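Local coordinates for protein oxidoreductase (Methanosarcina mazei, PDB 3KA7) that binds FAD and probably acts as an oxidoreductase of the flavin-containing amine oxidase family, at residues 94-98 with 301-305. Sequence-based numbering, arbitrary orientation.
Sequences NPDYV and TPYTR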
ATOM      1  N   ASN A  94      -8.248  30.350  -7.773  1.00 32.61           N
ATOM      2  CA  ASN A  94      -7.865  30.274  -6.368  1.00 32.15           C
ATOM      3  C   ASN A  94      -6.787  29.193  -6.236  1.00 31.10           C
ATOM      4  O   ASN A  94      -6.914  28.110  -6.809  1.00 31.44           O
ATOM      5  CB  ASN A  94      -9.055  29.915  -5.469  1.00 32.48           C
ATOM      6  CG  ASN A  94     -10.111  31.013  -5.386  1.00 34.00           C
ATOM      7  OD1 ASN A  94      -9.816  32.206  -5.495  1.00 36.10           O
ATOM      8  ND2 ASN A  94     -11.360  30.602  -5.165  1.00 34.66           N
ATOM      9  N   PRO A  95      -5.716  29.481  -5.482  1.00 29.85           N
ATOM     10  CA  PRO A  95      -4.626  28.517  -5.323  1.00 28.48           C
ATOM     11  C   PRO A  95      -4.850  27.501  -4.198  1.00 26.90           C
ATOM     12  O   PRO A  95      -4.133  26.506  -4.118  1.00 26.80           O
ATOM     13  CB  PRO A  95      -3.434  29.414  -4.976  1.00 28.84           C
ATOM     14  CG  PRO A  95      -4.037  30.561  -4.260  1.00 29.47           C
ATOM     15  CD  PRO A  95      -5.413  30.774  -4.842  1.00 29.95           C
ATOM     16  N   ASP A  96      -5.830  27.747  -3.335  1.00 24.84           N
ATOM     17  CA  ASP A  96      -6.033  26.902  -2.156  1.00 23.10           C
ATOM     18  C   ASP A  96      -7.469  27.003  -1.646  1.00 22.07           C
ATOM     19  O   ASP A  96      -8.322  27.586  -2.310  1.00 21.44           O
ATOM     20  CB  ASP A  96      -5.067  27.305  -1.046  1.00 23.22           C
ATOM     21  CG  ASP A  96      -5.203  28.763  -0.662  1.00 23.63           C
ATOM     22  OD1 ASP A  96      -6.344  29.270  -0.624  1.00 24.85           O
ATOM     23  OD2 ASP A  96      -4.169  29.403  -0.392  1.00 23.23           O
ATOM     24  N   TYR A  97      -7.727  26.451  -0.463  1.00 20.39           N
ATOM     25  CA  TYR A  97      -9.094  26.348   0.052  1.00 20.27           C
ATOM     26  C   TYR A  97      -9.495  27.526   0.947  1.00 20.81           C
ATOM     27  O   TYR A  97     -10.602  27.547   1.492  1.00 20.79           O
ATOM     28  CB  TYR A  97      -9.285  25.047   0.825  1.00 19.59           C
ATOM     29  CG  TYR A  97      -8.949  23.799   0.047  1.00 17.13           C
ATOM     30  CD1 TYR A  97      -9.377  23.633  -1.265  1.00 14.42           C
ATOM     31  CD2 TYR A  97      -8.215  22.769   0.637  1.00 16.32           C
ATOM     32  CE1 TYR A  97      -9.067  22.478  -1.979  1.00 13.01           C
ATOM     33  CE2 TYR A  97      -7.905  21.612  -0.063  1.00 15.27           C
ATOM     34  CZ  TYR A  97      -8.326  21.474  -1.372  1.00 14.49           C
ATOM     35  OH  TYR A  97      -8.002  20.320  -2.064  1.00 14.01           O
ATOM     36  N   VAL A  98      -8.589  28.485   1.095  1.00 21.47           N
ATOM     37  CA  VAL A  98      -8.790  29.634   1.981  1.00 22.84           C
ATOM     38  C   VAL A  98     -10.091  30.386   1.676  1.00 23.23           C
ATOM     39  O   VAL A  98     -10.838  30.743   2.591  1.00 23.31           O
ATOM     40  CB  VAL A  98      -7.587  30.595   1.921  1.00 23.05           C
ATOM     41  CG1 VAL A  98      -7.848  31.851   2.764  1.00 23.91           C
ATOM     42  CG2 VAL A  98      -6.330  29.889   2.406  1.00 23.54           C
ATOM     43  N   THR A 301      -7.331  15.680  -1.761  1.00  8.20           N
ATOM     44  CA  THR A 301      -7.196  17.099  -1.440  1.00  9.01           C
ATOM     45  C   THR A 301      -6.021  17.724  -2.205  1.00  9.96           C
ATOM     46  O   THR A 301      -4.939  17.922  -1.651  1.00 10.67           O
ATOM     47  CB  THR A 301      -6.986  17.304   0.080  1.00  9.21           C
ATOM     48  OG1 THR A 301      -5.844  16.544   0.513  1.00  9.87           O
ATOM     49  CG2 THR A 301      -8.221  16.837   0.884  1.00  8.67           C
ATOM     50  N   PRO A 302      -6.231  18.039  -3.490  1.00 10.42           N
ATOM     51  CA  PRO A 302      -5.104  18.424  -4.340  1.00 10.41           C
ATOM     52  C   PRO A 302      -4.509  19.804  -4.075  1.00 10.72           C
ATOM     53  O   PRO A 302      -3.388  20.070  -4.523  1.00 10.53           O
ATOM     54  CB  PRO A 302      -5.660  18.338  -5.777  1.00 10.08           C
ATOM     55  CG  PRO A 302      -7.098  18.062  -5.676  1.00 11.95           C
ATOM     56  CD  PRO A 302      -7.471  17.778  -4.234  1.00 10.44           C
ATOM     57  N   TYR A 303      -5.224  20.669  -3.353  1.00 10.63           N
ATOM     58  CA  TYR A 303      -4.761  22.052  -3.178  1.00 11.73           C
ATOM     59  C   TYR A 303      -4.274  22.348  -1.760  1.00 12.38           C
ATOM     60  O   TYR A 303      -4.818  23.216  -1.067  1.00 13.39           O
ATOM     61  CB  TYR A 303      -5.847  23.047  -3.633  1.00 11.21           C
ATOM     62  CG  TYR A 303      -6.019  22.988  -5.131  1.00 12.09           C
ATOM     63  CD1 TYR A 303      -5.354  23.880  -5.955  1.00 13.90           C
ATOM     64  CD2 TYR A 303      -6.806  21.997  -5.720  1.00 13.62           C
ATOM     65  CE1 TYR A 303      -5.475  23.812  -7.343  1.00 15.07           C
ATOM     66  CE2 TYR A 303      -6.942  21.915  -7.115  1.00 14.63           C
ATOM     67  CZ  TYR A 303      -6.265  22.822  -7.914  1.00 14.50           C
ATOM     68  OH  TYR A 303      -6.384  22.753  -9.285  1.00 16.47           O
ATOM     69  N   THR A 304      -3.246  21.613  -1.347  1.00 12.44           N
ATOM     70  CA  THR A 304      -2.677  21.701  -0.014  1.00 12.24           C
ATOM     71  C   THR A 304      -1.167  21.852  -0.131  1.00 12.31           C
ATOM     72  O   THR A 304      -0.600  21.753  -1.230  1.00 12.89           O
ATOM     73  CB  THR A 304      -2.893  20.394   0.722  1.00 12.52           C
ATOM     74  OG1 THR A 304      -2.289  19.343  -0.045  1.00 11.86           O
ATOM     75  CG2 THR A 304      -4.401  20.105   0.882  1.00 12.97           C
ATOM     76  N   ARG A 305      -0.512  22.048   1.013  1.00 12.18           N
ATOM     77  CA  ARG A 305       0.953  22.025   1.080  1.00 11.56           C
ATOM     78  C   ARG A 305       1.485  20.600   0.945  1.00 10.89           C
ATOM     79  O   ARG A 305       2.455  20.364   0.225  1.00 11.52           O
ATOM     80  CB  ARG A 305       1.439  22.572   2.423  1.00 11.64           C
ATOM     81  CG  ARG A 305       1.021  24.005   2.726  1.00 12.43           C
ATOM     82  CD  ARG A 305       1.026  24.249   4.228  1.00 13.70           C
ATOM     83  NE  ARG A 305       0.529  25.583   4.546  1.00 15.43           N
ATOM     84  CZ  ARG A 305      -0.760  25.906   4.577  1.00 17.78           C
ATOM     85  NH1 ARG A 305      -1.691  24.994   4.324  1.00 16.78           N
ATOM     86  NH2 ARG A 305      -1.121  27.148   4.864  1.00 19.63           N
TER
HETATM   87  O   HOH W   1      -5.703  24.826   0.999  1.00 19.57           O
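Neither segment has regular secondary structure, and the two loops come closest at Asp96 and Tyr303, whose CA atoms lie 5.1 Å apart. No direct hydrogen bond joins the two backbones; a water bridges them instead, accepting from Tyr97 N (3.0 Å) and donating to Tyr303 O (2.8 Å). Residues 96-98 form an Asx turn, in which Val98 N donates to Asp96 OD1 over 2.9 Å. From this turn the buried Tyr97 side chain reaches across, and its OH accepts a nearly straight hydrogen bond from Tyr303 N (3.1 Å) while also bonding to the carbonyl of Arg87. Tyr303 O lies over one face of the Tyr97 ring, and Tyr97 CE1 packs 3.7 Å from Tyr303 CB. The Tyr303 ring receives Pro95 O at its edge, 3.4 Å from CD1, and extends to Trp150 and Lys153 of helix 149-163. The contact thus joins two strand-connecting loops of the mixed sheet, 85-89 to 101-105 and 298-300 to 307-311, at the end of parallel neighbours 85-89 and 298-300.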